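Local coordinates for protein iron transport multicopper oxidase FET3 (Saccharomyces cerevisiae, PDB 1ZPU) that oxidises ferrous iron to ferric iron at the yeast cell surface with four copper ions and molecular oxygen, for uptake through the permease FTR1, at residues Leu150-Met155 with Trp467-Gln471; Ile218-Asn223 with Leu302-Glu306; His3-Thr9 with Trp33-Val38; Asn177-Val182 with Ser274-Lys280. All coordinates share one frame. Residue numbers count along the deposited sequence, not the author numbering.

Contact 1 (Leu150-Met155 with Trp467-Gln471). With CU1 (copper (I) ion), chain B.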
# COMPACT_ATOMS: atom_id res chain seq x y z
N LEU A 150 19.30 -6.41 4.40
CA LEU A 150 18.63 -7.52 3.74
C LEU A 150 18.69 -7.40 2.22
O LEU A 150 18.90 -8.40 1.53
CB LEU A 150 17.18 -7.67 4.22
CG LEU A 150 17.01 -7.95 5.72
CD1 LEU A 150 15.57 -7.88 6.13
CD2 LEU A 150 17.63 -9.28 6.11
N THR A 151 18.53 -6.18 1.72
CA THR A 151 18.57 -5.89 0.29
C THR A 151 19.85 -6.39 -0.38
O THR A 151 19.82 -6.80 -1.54
CB THR A 151 18.46 -4.37 0.06
OG1 THR A 151 17.25 -3.89 0.65
CG2 THR A 151 18.47 -4.02 -1.43
N LYS A 152 20.96 -6.36 0.35
CA LYS A 152 22.25 -6.76 -0.18
C LYS A 152 22.25 -8.21 -0.61
O LYS A 152 22.84 -8.56 -1.63
CB LYS A 152 23.35 -6.54 0.85
CG LYS A 152 23.70 -5.11 1.11
CD LYS A 152 24.49 -5.00 2.39
CE LYS A 152 24.59 -3.56 2.86
NZ LYS A 152 25.74 -3.45 3.81
N SER A 153 21.60 -9.05 0.19
CA SER A 153 21.49 -10.46 -0.14
C SER A 153 20.16 -10.82 -0.81
O SER A 153 20.02 -11.92 -1.33
CB SER A 153 21.77 -11.36 1.07
OG SER A 153 20.99 -10.97 2.18
N PHE A 154 19.19 -9.90 -0.81
CA PHE A 154 17.94 -10.14 -1.54
C PHE A 154 18.09 -9.95 -3.04
O PHE A 154 17.69 -10.80 -3.82
CB PHE A 154 16.82 -9.23 -1.05
CG PHE A 154 15.56 -9.35 -1.85
CD1 PHE A 154 14.96 -10.59 -2.06
CD2 PHE A 154 14.97 -8.21 -2.40
CE1 PHE A 154 13.79 -10.71 -2.81
CE2 PHE A 154 13.79 -8.30 -3.14
CZ PHE A 154 13.20 -9.55 -3.35
N MET A 155 18.64 -8.81 -3.43
CA MET A 155 18.90 -8.50 -4.82
C MET A 155 20.34 -8.90 -5.10
O MET A 155 21.24 -8.06 -5.14
CB MET A 155 18.68 -7.01 -5.06
CG MET A 155 17.85 -6.71 -6.29
SD MET A 155 16.08 -6.79 -5.94
CE MET A 155 15.95 -5.26 -5.03
N TRP A 467 9.52 -5.88 -1.07
CA TRP A 467 10.52 -6.63 -1.81
C TRP A 467 10.22 -6.66 -3.30
O TRP A 467 11.12 -6.53 -4.12
CB TRP A 467 10.63 -8.05 -1.25
CG TRP A 467 10.74 -8.08 0.26
CD1 TRP A 467 9.85 -8.63 1.13
CD2 TRP A 467 11.81 -7.54 1.05
NE1 TRP A 467 10.31 -8.47 2.43
CE2 TRP A 467 11.50 -7.80 2.40
CE3 TRP A 467 13.01 -6.87 0.75
CZ2 TRP A 467 12.33 -7.41 3.45
CZ3 TRP A 467 13.83 -6.47 1.79
CH2 TRP A 467 13.49 -6.75 3.13
N HIS A 468 8.94 -6.80 -3.66
CA HIS A 468 8.56 -6.88 -5.05
C HIS A 468 8.63 -5.52 -5.75
O HIS A 468 8.95 -5.43 -6.95
CB HIS A 468 7.19 -7.54 -5.19
CG HIS A 468 7.13 -8.94 -4.65
ND1 HIS A 468 5.95 -9.62 -4.46
CD2 HIS A 468 8.11 -9.78 -4.23
CE1 HIS A 468 6.20 -10.82 -3.97
NE2 HIS A 468 7.50 -10.93 -3.81
N LEU A 469 8.34 -4.46 -4.99
CA LEU A 469 8.50 -3.11 -5.49
C LEU A 469 9.98 -2.81 -5.74
O LEU A 469 10.33 -2.16 -6.72
CB LEU A 469 7.90 -2.12 -4.51
CG LEU A 469 7.89 -0.64 -4.90
CD1 LEU A 469 7.08 -0.36 -6.19
CD2 LEU A 469 7.37 0.17 -3.71
N LEU A 470 10.85 -3.32 -4.86
CA LEU A 470 12.30 -3.25 -5.06
C LEU A 470 12.74 -4.00 -6.30
O LEU A 470 13.68 -3.58 -6.98
CB LEU A 470 13.06 -3.77 -3.85
CG LEU A 470 13.31 -2.71 -2.78
CD1 LEU A 470 13.53 -3.36 -1.42
CD2 LEU A 470 14.49 -1.81 -3.17
N GLN A 471 12.04 -5.10 -6.59
CA GLN A 471 12.27 -5.89 -7.79
C GLN A 471 11.69 -5.22 -9.04
O GLN A 471 11.84 -5.73 -10.15
CB GLN A 471 11.68 -7.27 -7.62
CG GLN A 471 12.48 -8.19 -6.73
CD GLN A 471 11.84 -9.57 -6.66
OE1 GLN A 471 10.97 -9.82 -5.82
NE2 GLN A 471 12.26 -10.46 -7.56
CU CU1 B . 4.11 -8.92 -5.15
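The ring of Phe-154 meets both an aromatic edge and two oxygens. Trp-467 turns its edge to the face of Phe-154 in a T-shaped stack, with six-membered ring centroids 5.5 Å apart and planes at 66°. This is an interdomain contact of a multicopper oxidase. Helix 147-154 belongs to the second cupredoxin domain, and helix 466-470 to the third. His-468, next to Trp-467, binds the type 1 copper through ND1 at 2.1 Å; His-392 and Cys-463 also bind this copper. The contact therefore packs beside the metal ligand. No hydrogen bond crosses between the segments. Leu-150 CD1 lies 3.8 Å from Trp-467 CH2, and Met-155 CE lies 3.5 Å from Leu-470 CB. Trp-467 NE1 hydrogen-bonds instead to Tyr-143 OH, and Gln-471 NE2 to Asn-332 O. At the edge of the Phe-154 ring, near its plane, CE2 is 3.3 Å from Trp-467 O and CZ is 3.3 Å from Gln-471 OE1.

Contact 2 (Ile218-Asn223 with Leu302-Glu306). With NAG (2-acetamido-2-deoxy-beta-D-glucopyranose), chain I.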
# COMPACT_ATOMS: atom_id res chain seq x y z
N ILE A 218 -13.72 3.07 2.05
CA ILE A 218 -15.06 2.89 1.44
C ILE A 218 -16.04 2.23 2.43
O ILE A 218 -15.89 1.04 2.74
CB ILE A 218 -14.96 2.03 0.13
CG1 ILE A 218 -14.06 2.71 -0.92
CG2 ILE A 218 -16.33 1.65 -0.43
CD1 ILE A 218 -14.48 4.11 -1.40
N THR A 219 -17.01 2.99 2.93
CA THR A 219 -18.03 2.43 3.84
C THR A 219 -18.83 1.32 3.17
O THR A 219 -19.27 1.43 2.01
CB THR A 219 -19.05 3.49 4.37
OG1 THR A 219 -18.36 4.59 4.96
CG2 THR A 219 -19.97 2.88 5.43
N THR A 220 -19.05 0.24 3.91
CA THR A 220 -19.70 -0.93 3.38
C THR A 220 -21.02 -1.25 4.12
O THR A 220 -21.26 -0.72 5.20
CB THR A 220 -18.70 -2.14 3.33
OG1 THR A 220 -19.26 -3.21 2.56
CG2 THR A 220 -18.36 -2.65 4.70
N GLU A 221 -21.87 -2.07 3.51
CA GLU A 221 -23.00 -2.67 4.23
C GLU A 221 -22.44 -3.69 5.20
O GLU A 221 -21.47 -4.39 4.89
CB GLU A 221 -23.95 -3.41 3.28
CG GLU A 221 -24.51 -2.58 2.12
CD GLU A 221 -25.72 -1.71 2.49
OE1 GLU A 221 -26.09 -1.64 3.69
OE2 GLU A 221 -26.29 -1.09 1.56
N LYS A 222 -23.06 -3.78 6.37
CA LYS A 222 -22.63 -4.70 7.43
C LYS A 222 -22.42 -6.13 6.89
O LYS A 222 -23.36 -6.72 6.35
CB LYS A 222 -23.70 -4.75 8.53
CG LYS A 222 -24.06 -3.41 9.13
CD LYS A 222 -24.64 -3.61 10.50
CE LYS A 222 -24.71 -2.29 11.25
NZ LYS A 222 -24.69 -2.50 12.72
N ASN A 223 -21.21 -6.67 7.02
CA ASN A 223 -20.98 -8.09 6.75
C ASN A 223 -20.29 -8.76 7.94
O ASN A 223 -19.17 -8.39 8.30
CB ASN A 223 -20.16 -8.32 5.47
CG ASN A 223 -20.34 -9.75 4.86
OD1 ASN A 223 -20.22 -10.77 5.55
ND2 ASN A 223 -20.59 -9.79 3.54
N LEU A 302 -18.14 -7.75 -0.71
CA LEU A 302 -18.53 -6.57 0.07
C LEU A 302 -19.36 -5.57 -0.76
O LEU A 302 -19.20 -5.48 -1.99
CB LEU A 302 -17.30 -5.91 0.68
CG LEU A 302 -16.96 -6.21 2.14
CD1 LEU A 302 -17.59 -7.50 2.68
CD2 LEU A 302 -15.45 -6.22 2.32
N GLN A 303 -20.26 -4.85 -0.09
CA GLN A 303 -21.19 -3.96 -0.80
C GLN A 303 -21.07 -2.54 -0.28
O GLN A 303 -21.50 -2.25 0.84
CB GLN A 303 -22.62 -4.45 -0.66
CG GLN A 303 -22.83 -5.84 -1.20
CD GLN A 303 -24.15 -6.43 -0.78
OE1 GLN A 303 -24.22 -7.62 -0.47
NE2 GLN A 303 -25.19 -5.62 -0.77
N PRO A 304 -20.45 -1.65 -1.08
CA PRO A 304 -20.35 -0.22 -0.77
C PRO A 304 -21.66 0.38 -0.30
O PRO A 304 -22.71 0.08 -0.86
CB PRO A 304 -19.97 0.38 -2.12
CG PRO A 304 -19.16 -0.67 -2.76
CD PRO A 304 -19.76 -1.98 -2.34
N TYR A 305 -21.60 1.21 0.73
CA TYR A 305 -22.79 1.91 1.24
C TYR A 305 -23.32 2.88 0.19
O TYR A 305 -24.52 2.97 -0.03
CB TYR A 305 -22.47 2.65 2.54
CG TYR A 305 -23.69 3.21 3.25
CD1 TYR A 305 -24.58 2.38 3.92
CD2 TYR A 305 -23.94 4.58 3.24
CE1 TYR A 305 -25.69 2.89 4.57
CE2 TYR A 305 -25.05 5.10 3.89
CZ TYR A 305 -25.93 4.25 4.55
OH TYR A 305 -27.04 4.78 5.19
N GLU A 306 -22.42 3.62 -0.46
CA GLU A 306 -22.78 4.40 -1.64
C GLU A 306 -22.59 3.54 -2.89
O GLU A 306 -21.47 3.34 -3.37
CB GLU A 306 -21.98 5.70 -1.74
CG GLU A 306 -22.54 6.83 -0.90
CD GLU A 306 -21.50 7.91 -0.59
OE1 GLU A 306 -20.29 7.59 -0.57
OE2 GLU A 306 -21.91 9.07 -0.37
C1 NAG I . -21.19 -11.00 3.01
C2 NAG I . -21.96 -10.36 1.86
C3 NAG I . -22.56 -11.42 0.90
C4 NAG I . -21.77 -12.72 0.70
C5 NAG I . -20.75 -13.00 1.82
C6 NAG I . -19.55 -13.79 1.31
C7 NAG I . -22.99 -8.15 2.48
C8 NAG I . -21.72 -7.38 2.17
N2 NAG I . -23.00 -9.50 2.41
O3 NAG I . -22.73 -10.85 -0.38
O4 NAG I . -22.76 -13.75 0.60
O5 NAG I . -20.23 -11.81 2.37
O6 NAG I . -18.42 -13.54 2.13
O7 NAG I . -24.00 -7.53 2.80
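Two short backbone hydrogen bonds hold 302-306 against 218-223. Tyr-305 N donates to Thr-219 O at 2.7 Å, with an angle of 173° at the hydrogen. Glu-221 N donates to Gln-303 O at 2.7 Å and 165°. The bonds flank a single beta bridge between Thr-220 and Pro-304, whose CA atoms are 4.3 Å apart. Neither bond uses Pro-304 N, so its lack of an N-H costs the bridge nothing; Tyr-305 supplies the donor and Gln-303 the acceptor on this side. Each acceptor also receives a CA-H...O contact: Pro-304 CA is 3.4 Å from Thr-219 O, and Thr-220 CA is 3.4 Å from Gln-303 O. Thr-220 OG1 is 3.0 Å from Gln-303 O, at best a weak hydrogen bond, since its one proton could instead go to Glu-221 O, 3.4 Å from OG1. Strand 218-225 is an outer strand of the six-stranded sheet in the second cupredoxin domain. Residues 302-306 lie in the connection from strand 271-277 to strand 316-326, which leads toward the third domain. On the sheet side, Thr-220 makes backbone hydrogen bonds with Val-213 and Asn-223 with Val-212. Thr-220 O also takes a hydrogen bond from Tyr-129 OH. Asn-223 ND2 is committed to a glycan, joined to C1 of NAG (chain I) at 1.5 Å. Thr-219 CG2 packs 3.8 Å from Tyr-305 CB, and Ile-218 CG2 lies 4.2 Å from Pro-304 CB.

Contact 3 (His3-Thr9 with Trp33-Val38). With NAG (2-acetamido-2-deoxy-beta-D-glucopyranose), chain C; NAG (2-acetamido-2-deoxy-beta-D-glucopyranose), chain G.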
# COMPACT_ATOMS: atom_id res chain seq x y z
N HIS A 3 -3.72 21.62 10.23
CA HIS A 3 -2.84 20.90 11.14
C HIS A 3 -1.43 20.92 10.58
O HIS A 3 -1.18 20.40 9.49
CB HIS A 3 -3.27 19.44 11.29
CG HIS A 3 -4.72 19.27 11.62
ND1 HIS A 3 -5.18 19.09 12.91
CD2 HIS A 3 -5.82 19.24 10.82
CE1 HIS A 3 -6.49 18.95 12.89
NE2 HIS A 3 -6.91 19.04 11.64
N THR A 4 -0.51 21.52 11.33
CA THR A 4 0.87 21.63 10.91
C THR A 4 1.76 20.77 11.79
O THR A 4 1.70 20.86 13.01
CB THR A 4 1.33 23.08 10.93
OG1 THR A 4 0.50 23.82 10.03
CG2 THR A 4 2.79 23.21 10.48
N PHE A 5 2.57 19.93 11.15
CA PHE A 5 3.50 19.05 11.85
C PHE A 5 4.93 19.34 11.45
O PHE A 5 5.22 19.63 10.30
CB PHE A 5 3.21 17.58 11.51
CG PHE A 5 1.87 17.11 11.97
CD1 PHE A 5 0.75 17.21 11.14
CD2 PHE A 5 1.70 16.56 13.24
CE1 PHE A 5 -0.51 16.78 11.58
CE2 PHE A 5 0.45 16.13 13.67
CZ PHE A 5 -0.65 16.24 12.85
N ASN A 6 5.83 19.27 12.42
CA ASN A 6 7.24 19.30 12.11
C ASN A 6 7.93 18.01 12.52
O ASN A 6 8.20 17.78 13.70
CB ASN A 6 7.93 20.51 12.71
CG ASN A 6 9.42 20.48 12.46
OD1 ASN A 6 9.88 20.01 11.41
ND2 ASN A 6 10.18 20.91 13.45
N TRP A 7 8.20 17.16 11.53
CA TRP A 7 8.79 15.84 11.78
C TRP A 7 10.16 15.66 11.16
O TRP A 7 10.36 15.95 9.98
CB TRP A 7 7.91 14.74 11.24
CG TRP A 7 6.58 14.65 11.84
CD1 TRP A 7 6.18 15.15 13.03
CD2 TRP A 7 5.46 13.98 11.28
NE1 TRP A 7 4.86 14.85 13.25
CE2 TRP A 7 4.40 14.13 12.18
CE3 TRP A 7 5.25 13.27 10.09
CZ2 TRP A 7 3.13 13.59 11.93
CZ3 TRP A 7 3.98 12.73 9.85
CH2 TRP A 7 2.95 12.89 10.77
N THR A 8 11.07 15.12 11.96
CA THR A 8 12.44 14.84 11.52
C THR A 8 12.77 13.36 11.69
O THR A 8 12.63 12.80 12.79
CB THR A 8 13.46 15.68 12.31
OG1 THR A 8 13.16 17.07 12.13
CG2 THR A 8 14.86 15.39 11.83
N THR A 9 13.19 12.74 10.60
CA THR A 9 13.61 11.34 10.60
C THR A 9 14.91 11.17 11.36
O THR A 9 15.76 12.08 11.39
CB THR A 9 13.85 10.79 9.19
OG1 THR A 9 14.82 11.61 8.52
CG2 THR A 9 12.57 10.76 8.37
N TRP A 33 5.97 6.28 15.22
CA TRP A 33 5.51 7.52 14.57
C TRP A 33 4.07 7.87 14.97
O TRP A 33 3.30 6.99 15.33
CB TRP A 33 5.65 7.38 13.05
CG TRP A 33 7.06 7.57 12.60
CD1 TRP A 33 8.14 6.79 12.91
CD2 TRP A 33 7.55 8.62 11.76
NE1 TRP A 33 9.28 7.29 12.32
CE2 TRP A 33 8.94 8.41 11.60
CE3 TRP A 33 6.96 9.71 11.13
CZ2 TRP A 33 9.75 9.27 10.84
CZ3 TRP A 33 7.75 10.56 10.38
CH2 TRP A 33 9.14 10.33 10.24
N PRO A 34 3.71 9.16 14.93
CA PRO A 34 2.39 9.58 15.39
C PRO A 34 1.26 9.16 14.46
O PRO A 34 1.51 8.81 13.31
CB PRO A 34 2.49 11.11 15.36
CG PRO A 34 3.51 11.38 14.30
CD PRO A 34 4.51 10.30 14.44
N ASP A 35 0.02 9.20 14.95
CA ASP A 35 -1.13 9.06 14.08
C ASP A 35 -1.80 10.40 13.88
O ASP A 35 -1.92 11.19 14.82
CB ASP A 35 -2.14 8.06 14.63
CG ASP A 35 -1.50 6.72 15.00
OD1 ASP A 35 -0.77 6.11 14.15
OD2 ASP A 35 -1.73 6.28 16.15
N ILE A 36 -2.25 10.66 12.65
CA ILE A 36 -2.98 11.90 12.34
C ILE A 36 -4.48 11.64 12.31
O ILE A 36 -4.94 10.67 11.72
CB ILE A 36 -2.55 12.48 10.97
CG1 ILE A 36 -1.05 12.79 10.96
CG2 ILE A 36 -3.32 13.74 10.68
CD1 ILE A 36 -0.48 12.93 9.56
N THR A 37 -5.24 12.53 12.95
CA THR A 37 -6.69 12.49 12.87
C THR A 37 -7.20 13.87 12.47
O THR A 37 -6.95 14.85 13.17
CB THR A 37 -7.31 11.99 14.19
OG1 THR A 37 -6.74 10.72 14.53
CG2 THR A 37 -8.81 11.82 14.06
N VAL A 38 -7.87 13.94 11.32
CA VAL A 38 -8.42 15.21 10.84
C VAL A 38 -9.90 15.07 10.47
O VAL A 38 -10.44 13.95 10.44
CB VAL A 38 -7.61 15.79 9.65
CG1 VAL A 38 -6.15 15.93 10.02
CG2 VAL A 38 -7.76 14.91 8.42
C1 NAG C . 10.81 22.18 13.20
C2 NAG C . 11.00 23.38 12.26
C3 NAG C . 12.43 23.98 12.22
C4 NAG C . 13.24 23.78 13.50
C5 NAG C . 12.94 22.39 14.05
C6 NAG C . 13.74 22.01 15.30
C7 NAG C . 10.14 23.92 10.01
C8 NAG C . 10.67 23.76 8.61
N2 NAG C . 10.58 23.02 10.91
O3 NAG C . 12.37 25.36 11.91
O4 NAG C . 14.62 23.90 13.26
O5 NAG C . 11.56 22.41 14.35
O6 NAG C . 13.98 20.62 15.26
O7 NAG C . 9.34 24.82 10.29
C1 NAG G . -3.12 0.80 18.99
C2 NAG G . -3.97 0.96 20.25
C3 NAG G . -5.13 1.92 20.01
C4 NAG G . -4.70 3.23 19.35
C5 NAG G . -3.81 2.93 18.16
C6 NAG G . -3.20 4.25 17.71
C7 NAG G . -4.32 -0.76 21.96
C8 NAG G . -5.12 -1.97 22.39
N2 NAG G . -4.46 -0.33 20.70
O3 NAG G . -5.72 2.21 21.24
O4 NAG G . -5.80 3.94 18.80
O5 NAG G . -2.75 2.09 18.54
O6 NAG G . -2.44 4.07 16.54
O7 NAG G . -3.58 -0.21 22.76
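Strands 3-9 and 36-38 run nearly antiparallel, at 166°, but their axes stay 9.8 Å apart at closest approach. That is too far for backbone pairing, and no hydrogen bond links the segments. They face each other across the interior of a beta sandwich, as in a cupredoxin domain. CA-to-CB bonds of His-3, Phe-5 and Trp-7 point toward the other segment, and those of Pro-34, Ile-36 and Val-38 point back. Val-38 CG1 sits over the face of the His-3 ring, 3.8 Å from its centroid, as a CH-pi contact. Phe-5 CZ is 4.0 Å from Ile-36 CG1. Trp-7 reaches Trp-33, Pro-34 and Ile-36: its CH2 is 3.6 Å from Ile-36 CD1, and its CZ2 3.3 Å from Pro-34 CG. Trp-33 turns its edge to the face of Trp-7 in an offset T-shaped stack, with planes at 87°. Outside the sandwich interior, Asn-6 ND2 is bonded to C1 of NAG (chain C) at 1.4 Å. Asp-35 OD2 accepts a very short hydrogen bond, 2.4 Å, from O6 of NAG (chain G). Strand 2-14 lies between strands 22-27 and 43-49 in one sheet, while strand 36-39 is an outer strand of the other, beside strand 117-123.

Contact 4 (Asn177-Val182 with Ser274-Lys280). With NAG (2-acetamido-2-deoxy-beta-D-glucopyranose), chain H; NAG (2-acetamido-2-deoxy-beta-D-glucopyranose), chain D; NAG (2-acetamido-2-deoxy-beta-D-glucopyranose), chain G.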
# COMPACT_ATOMS: atom_id res chain seq x y z
N ASN A 177 2.16 -9.50 22.10
CA ASN A 177 1.31 -9.80 23.27
C ASN A 177 0.75 -8.55 23.95
O ASN A 177 1.02 -8.26 25.10
CB ASN A 177 1.97 -10.80 24.23
CG ASN A 177 3.48 -10.74 24.19
OD1 ASN A 177 4.05 -9.72 24.54
ND2 ASN A 177 4.13 -11.82 23.79
N LEU A 178 -0.05 -7.83 23.16
CA LEU A 178 -0.69 -6.57 23.51
C LEU A 178 -1.96 -6.78 24.30
O LEU A 178 -2.71 -7.73 24.07
CB LEU A 178 -1.07 -5.85 22.22
CG LEU A 178 -1.72 -4.47 22.25
CD1 LEU A 178 -0.74 -3.43 22.79
CD2 LEU A 178 -2.15 -4.11 20.86
N THR A 179 -2.23 -5.82 25.18
CA THR A 179 -3.42 -5.78 25.99
C THR A 179 -4.45 -4.77 25.46
O THR A 179 -4.11 -3.60 25.19
CB THR A 179 -3.01 -5.43 27.40
OG1 THR A 179 -2.40 -6.57 27.98
CG2 THR A 179 -4.18 -5.01 28.22
N TRP A 180 -5.69 -5.22 25.30
CA TRP A 180 -6.80 -4.34 24.98
C TRP A 180 -7.85 -4.49 26.07
O TRP A 180 -8.55 -5.51 26.17
CB TRP A 180 -7.35 -4.67 23.59
CG TRP A 180 -8.56 -3.87 23.19
CD1 TRP A 180 -8.85 -2.59 23.53
CD2 TRP A 180 -9.61 -4.31 22.34
NE1 TRP A 180 -10.03 -2.19 22.95
CE2 TRP A 180 -10.52 -3.23 22.21
CE3 TRP A 180 -9.90 -5.51 21.68
CZ2 TRP A 180 -11.69 -3.31 21.45
CZ3 TRP A 180 -11.08 -5.60 20.91
CH2 TRP A 180 -11.96 -4.50 20.81
N GLU A 181 -7.94 -3.46 26.91
CA GLU A 181 -8.89 -3.45 28.03
C GLU A 181 -10.27 -3.00 27.57
O GLU A 181 -10.43 -1.88 27.08
CB GLU A 181 -8.41 -2.47 29.10
CG GLU A 181 -6.93 -2.56 29.42
CD GLU A 181 -6.66 -2.28 30.88
OE1 GLU A 181 -6.04 -3.15 31.53
OE2 GLU A 181 -7.09 -1.21 31.38
N VAL A 182 -11.28 -3.85 27.73
CA VAL A 182 -12.60 -3.51 27.23
C VAL A 182 -13.61 -3.32 28.34
O VAL A 182 -13.36 -3.70 29.47
CB VAL A 182 -13.14 -4.53 26.18
CG1 VAL A 182 -12.34 -4.45 24.89
CG2 VAL A 182 -13.17 -5.94 26.75
N SER A 274 -2.59 -11.95 21.31
CA SER A 274 -2.76 -10.77 22.15
C SER A 274 -4.02 -10.91 23.00
O SER A 274 -4.73 -11.92 22.91
CB SER A 274 -2.83 -9.51 21.31
OG SER A 274 -1.53 -8.99 21.10
N TYR A 275 -4.31 -9.92 23.84
CA TYR A 275 -5.31 -10.11 24.87
C TYR A 275 -6.43 -9.09 24.88
O TYR A 275 -6.21 -7.91 25.11
CB TYR A 275 -4.66 -10.12 26.26
CG TYR A 275 -3.33 -10.82 26.27
CD1 TYR A 275 -2.17 -10.11 26.55
CD2 TYR A 275 -3.24 -12.19 25.99
CE1 TYR A 275 -0.94 -10.74 26.56
CE2 TYR A 275 -2.02 -12.82 25.99
CZ TYR A 275 -0.87 -12.09 26.28
OH TYR A 275 0.35 -12.71 26.29
N MET A 276 -7.64 -9.58 24.65
CA MET A 276 -8.84 -8.81 24.95
C MET A 276 -9.21 -9.05 26.42
O MET A 276 -9.68 -10.14 26.80
CB MET A 276 -9.98 -9.19 24.00
CG MET A 276 -11.17 -8.30 24.10
SD MET A 276 -12.37 -8.78 22.86
CE MET A 276 -13.83 -7.90 23.41
N VAL A 277 -8.99 -8.02 27.23
CA VAL A 277 -9.08 -8.13 28.68
C VAL A 277 -10.37 -7.51 29.24
O VAL A 277 -10.52 -6.29 29.25
CB VAL A 277 -7.85 -7.50 29.38
CG1 VAL A 277 -7.94 -7.69 30.86
CG2 VAL A 277 -6.55 -8.10 28.86
N TYR A 278 -11.27 -8.35 29.71
CA TYR A 278 -12.47 -7.88 30.39
C TYR A 278 -12.16 -7.76 31.87
O TYR A 278 -12.71 -6.91 32.55
CB TYR A 278 -13.63 -8.87 30.21
CG TYR A 278 -14.33 -8.86 28.87
CD1 TYR A 278 -13.71 -9.36 27.72
CD2 TYR A 278 -15.65 -8.41 28.76
CE1 TYR A 278 -14.36 -9.37 26.51
CE2 TYR A 278 -16.31 -8.43 27.54
CZ TYR A 278 -15.67 -8.91 26.42
OH TYR A 278 -16.33 -8.93 25.22
N ASN A 279 -11.28 -8.63 32.36
CA ASN A 279 -10.95 -8.70 33.77
C ASN A 279 -9.44 -8.64 33.98
O ASN A 279 -8.70 -9.54 33.57
CB ASN A 279 -11.53 -9.97 34.39
CG ASN A 279 -11.39 -10.02 35.89
OD1 ASN A 279 -10.57 -9.30 36.47
ND2 ASN A 279 -12.21 -10.85 36.52
N LYS A 280 -8.98 -7.56 34.61
CA LYS A 280 -7.55 -7.27 34.72
C LYS A 280 -6.82 -8.26 35.60
O LYS A 280 -5.59 -8.30 35.63
CB LYS A 280 -7.34 -5.86 35.28
CG LYS A 280 -7.57 -4.77 34.25
CD LYS A 280 -6.57 -3.62 34.41
CE LYS A 280 -6.83 -2.84 35.69
NZ LYS A 280 -8.29 -2.51 35.79
C1 NAG H . 5.50 -11.79 24.29
C2 NAG H . 6.79 -10.99 24.54
C3 NAG H . 8.03 -11.67 23.98
C4 NAG H . 8.13 -13.14 24.35
C5 NAG H . 6.78 -13.76 24.02
C6 NAG H . 6.67 -15.21 24.44
C7 NAG H . 6.86 -8.51 24.23
C8 NAG H . 6.55 -8.13 25.66
N2 NAG H . 6.67 -9.76 23.82
O3 NAG H . 9.21 -11.02 24.40
O4 NAG H . 9.18 -13.72 23.59
O5 NAG H . 5.79 -13.08 24.76
O6 NAG H . 6.65 -15.19 25.85
O7 NAG H . 7.25 -7.67 23.43
C1 NAG D . -11.74 -11.36 37.79
C2 NAG D . -12.89 -11.04 38.75
C3 NAG D . -12.61 -11.66 40.11
C4 NAG D . -12.43 -13.16 39.94
C5 NAG D . -11.31 -13.39 38.94
C6 NAG D . -11.07 -14.86 38.63
C7 NAG D . -14.24 -9.04 38.54
C8 NAG D . -14.83 -8.13 39.58
N2 NAG D . -13.08 -9.61 38.87
O3 NAG D . -13.67 -11.35 41.00
O4 NAG D . -12.10 -13.76 41.18
O5 NAG D . -11.61 -12.77 37.71
O6 NAG D . -9.80 -14.93 38.02
O7 NAG D . -14.83 -9.23 37.46
C1 NAG G . -3.12 0.80 18.99
C2 NAG G . -3.97 0.96 20.25
C3 NAG G . -5.13 1.92 20.01
C4 NAG G . -4.70 3.23 19.35
C5 NAG G . -3.81 2.93 18.16
C6 NAG G . -3.20 4.25 17.71
C7 NAG G . -4.32 -0.76 21.96
C8 NAG G . -5.12 -1.97 22.39
N2 NAG G . -4.46 -0.33 20.70
O3 NAG G . -5.72 2.21 21.24
O4 NAG G . -5.80 3.94 18.80
O5 NAG G . -2.75 2.09 18.54
O6 NAG G . -2.44 4.07 16.54
O7 NAG G . -3.58 -0.21 22.76
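Five hydrogen bonds join these segments. Four are backbone bonds of a parallel ladder: Tyr-275 N to Leu-178 O at 2.7 Å, Trp-180 N to Tyr-275 O at 2.7 Å, Val-277 N to Trp-180 O at 2.8 Å, and Val-182 N to Val-277 O at 3.0 Å. The fifth precedes strand 179-181: Leu-178 N donates to Ser-274 OG at 2.8 Å. The strands run nearly parallel, 13° apart in direction, with axes 4.7 Å apart at closest approach. Thr-179, Glu-181, Tyr-275 and Val-277 direct their side chains to one face. Trp-180 and Met-276 lie on the other, where Met-276 SD makes an oblique Met-aromatic contact, 4.8 Å from the centroid of the Trp-180 six-membered ring. Val-182 CG2 extends this packing with a CH-pi contact over the Tyr-278 ring, 3.6 Å from its centroid. Tyr-278 OH hydrogen-bonds to His-208 NE2. Asn-177 ND2 and Asn-279 ND2 carry NAG (chain H) and NAG (chain D). Strand 179-181 is thus a parallel edge strand of a five-stranded cupredoxin sheet. Regular backbone bonding sets the register. Trp-180 and Met-276 share their face with Ile-252, and Trp-180 packs on Leu-190 and Tyr-188 of the facing sheet, so this face lies inside the sandwich.

In the fold
The four contacts span all three cupredoxin domains. Contact 3 packs the first domain internally, and contact 4 extends a sheet of the second. Contact 1 joins the second domain to the third, and contact 2 ties the link toward the third to the second. Contact 1 holds a type 1 copper ligand. Contacts 2 and 3 approach ligands of the type 2 and type 3 coppers: the Ile-218 side chain is about 11 Å from those of His-62 and His-395, and the Trp-33 side chain about 9 Å from that of His-105. Contacts 1 and 2 lie on opposite sides of the chain's centre, about 37 Å between centres. Contacts 3 and 4, about 11 Å apart at nearest atoms, both touch NAG (chain G).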